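Side-chain contact in glutaredoxin (Grx-1) (Archaeoglobus fulgidus, PDB 3IC4), which probably transfers electrons as a small thiol-disulfide oxidoreductase of the thioredoxin-fold glutaredoxin family: residues Val41-Ile44 against Asp45-Glu48. Residues are numbered along the deposited sequence; the frame is centred on the assembly and turned at random.
Sequences VIWI and DKLE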
ATOM      1  N   VAL A  41       4.416   2.767  -4.072  1.00  2.00           N
ATOM      2  CA  VAL A  41       4.061   3.127  -2.662  1.00  2.00           C
ATOM      3  C   VAL A  41       3.354   4.480  -2.633  1.00  2.41           C
ATOM      4  O   VAL A  41       3.762   5.412  -3.351  1.00  2.11           O
ATOM      5  CB  VAL A  41       5.273   3.164  -1.664  1.00  2.00           C
ATOM      6  CG1 VAL A  41       6.398   4.147  -2.046  1.00  8.26           C
ATOM      7  CG2 VAL A  41       4.780   3.525  -0.222  1.00  2.29           C
ATOM      8  N   ILE A  42       2.282   4.551  -1.858  1.00  2.10           N
ATOM      9  CA  ILE A  42       1.628   5.805  -1.522  1.00  2.42           C
ATOM     10  C   ILE A  42       1.846   6.113  -0.038  1.00  2.70           C
ATOM     11  O   ILE A  42       1.367   5.377   0.831  1.00  2.92           O
ATOM     12  CB  ILE A  42       0.138   5.786  -1.849  1.00  2.23           C
ATOM     13  CG1 ILE A  42      -0.071   5.555  -3.366  1.00  3.18           C
ATOM     14  CG2 ILE A  42      -0.539   7.055  -1.381  1.00  2.00           C
ATOM     15  CD1 ILE A  42      -1.542   5.405  -3.756  1.00  5.80           C
ATOM     16  N   TRP A  43       2.548   7.216   0.226  1.00  2.39           N
ATOM     17  CA  TRP A  43       2.745   7.703   1.580  1.00  2.00           C
ATOM     18  C   TRP A  43       1.599   8.685   1.905  1.00  2.17           C
ATOM     19  O   TRP A  43       1.514   9.836   1.373  1.00  2.00           O
ATOM     20  CB  TRP A  43       4.064   8.425   1.645  1.00  2.33           C
ATOM     21  CG  TRP A  43       5.261   7.612   1.401  1.00  2.00           C
ATOM     22  CD1 TRP A  43       6.262   7.929   0.526  1.00  3.80           C
ATOM     23  CD2 TRP A  43       5.685   6.406   2.065  1.00  2.89           C
ATOM     24  NE1 TRP A  43       7.261   7.004   0.605  1.00  8.23           N
ATOM     25  CE2 TRP A  43       6.937   6.048   1.525  1.00  6.74           C
ATOM     26  CE3 TRP A  43       5.159   5.609   3.074  1.00  2.00           C
ATOM     27  CZ2 TRP A  43       7.671   4.927   1.987  1.00  4.77           C
ATOM     28  CZ3 TRP A  43       5.885   4.475   3.497  1.00  2.00           C
ATOM     29  CH2 TRP A  43       7.078   4.138   2.951  1.00  5.88           C
ATOM     30  N   ILE A  44       0.755   8.247   2.798  1.00  2.00           N
ATOM     31  CA  ILE A  44      -0.481   8.959   3.092  1.00  2.00           C
ATOM     32  C   ILE A  44      -0.118  10.243   3.820  1.00  2.00           C
ATOM     33  O   ILE A  44      -0.791  11.267   3.687  1.00  2.16           O
ATOM     34  CB  ILE A  44      -1.408   8.051   3.955  1.00  2.00           C
ATOM     35  CG1 ILE A  44      -1.806   6.794   3.141  1.00  2.00           C
ATOM     36  CG2 ILE A  44      -2.573   8.835   4.476  1.00  2.00           C
ATOM     37  CD1 ILE A  44      -2.607   5.807   3.848  1.00  2.00           C
ATOM     38  N   ASP A  45       0.984  10.215   4.569  1.00  2.00           N
ATOM     39  CA  ASP A  45       1.446  11.410   5.234  1.00  2.00           C
ATOM     40  C   ASP A  45       1.948  12.547   4.344  1.00  2.54           C
ATOM     41  O   ASP A  45       2.109  13.691   4.817  1.00  2.83           O
ATOM     42  CB  ASP A  45       2.472  11.030   6.277  1.00  2.00           C
ATOM     43  CG  ASP A  45       3.689  10.344   5.706  1.00  2.39           C
ATOM     44  OD1 ASP A  45       3.576   9.317   5.010  1.00  2.00           O
ATOM     45  OD2 ASP A  45       4.823  10.838   6.066  1.00  2.69           O
ATOM     46  N   LYS A  46       2.296  12.211   3.108  1.00  3.33           N
ATOM     47  CA  LYS A  46       2.707  13.189   2.084  1.00  5.17           C
ATOM     48  C   LYS A  46       1.535  13.778   1.314  1.00  5.29           C
ATOM     49  O   LYS A  46       1.719  14.671   0.488  1.00  7.32           O
ATOM     50  CB  LYS A  46       3.691  12.505   1.144  1.00  5.63           C
ATOM     51  CG  LYS A  46       4.927  11.973   1.867  1.00  9.77           C
ATOM     52  CD  LYS A  46       5.931  13.062   2.219  1.00 15.95           C
ATOM     53  CE  LYS A  46       6.804  12.705   3.453  1.00 20.34           C
ATOM     54  NZ  LYS A  46       7.921  11.786   3.132  1.00 23.20           N
ATOM     55  N   LEU A  47       0.326  13.286   1.588  1.00  5.47           N
ATOM     56  CA  LEU A  47      -0.931  13.820   1.079  1.00  5.02           C
ATOM     57  C   LEU A  47      -1.568  14.757   2.095  1.00  5.24           C
ATOM     58  O   LEU A  47      -1.284  14.679   3.280  1.00  5.26           O
ATOM     59  CB  LEU A  47      -1.892  12.655   0.784  1.00  4.71           C
ATOM     60  CG  LEU A  47      -1.340  11.600  -0.209  1.00  8.66           C
ATOM     61  CD1 LEU A  47      -2.329  10.503  -0.510  1.00 12.12           C
ATOM     62  CD2 LEU A  47      -0.940  12.264  -1.480  1.00  8.88           C
ATOM     63  N   GLU A  48      -2.461  15.619   1.634  1.00  6.76           N
ATOM     64  CA  GLU A  48      -3.147  16.577   2.507  1.00  7.75           C
ATOM     65  C   GLU A  48      -4.603  16.640   2.121  1.00  8.65           C
ATOM     66  O   GLU A  48      -4.962  16.379   0.963  1.00  8.51           O
ATOM     67  CB  GLU A  48      -2.539  18.001   2.386  1.00  8.21           C
ATOM     68  CG  GLU A  48      -1.100  18.148   2.920  1.00 12.00           C
ATOM     69  CD  GLU A  48      -0.957  18.001   4.473  1.00 17.91           C
ATOM     70  OE1 GLU A  48      -1.986  18.074   5.202  1.00 18.96           O
ATOM     71  OE2 GLU A  48       0.216  17.832   4.957  1.00 21.98           O
TER
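Trp43 O accepts the backbone N-H of Lys46 at 3.0 Å, with an N-H...O angle of 143°. One residue on, Leu47 N repeats the pattern with Ile44 O at 3.1 Å, and the two i to i+3 bonds wind the chain into a short 3-10 turn. On one flank of the turn the CB of Trp43 meets two side chains: Asp45 OD1 lies 3.5 Å from it and Lys46 CG 3.7 Å. With CG between the backbone N and the carbonyl carbon (chi1 61°), the Asp45 carboxylate turns back to bring OD1 there; both its oxygens have hydrogen bonds elsewhere, OD2 with Ser20 OG. Lys46, kinked at its second and fourth torsions, brings NZ to one side of the indole plane but beyond the rim of the five-membered ring; the cation-pi attraction is weak at most, and NZ also has a weak hydrogen bond with Ser20 OG. On the opposite face Val41 CG2 sits over the centre of the six-membered ring. In the thioredoxin-type fold this turn follows edge strand 40-43, which pairs in parallel with strand 15-18, and leads into helix 49-63. Trp43 also touches the Cys22/Cys25 CxxC pair, probably the redox site. Leu47 points back toward residues 41-44: its CB rests on Ile44 O at 3.4 Å, and CD1 reaches Ile42 CG2 at 4.0 Å. Buried Ile44 packs onto Val55 and Ile56 of helix 49-63.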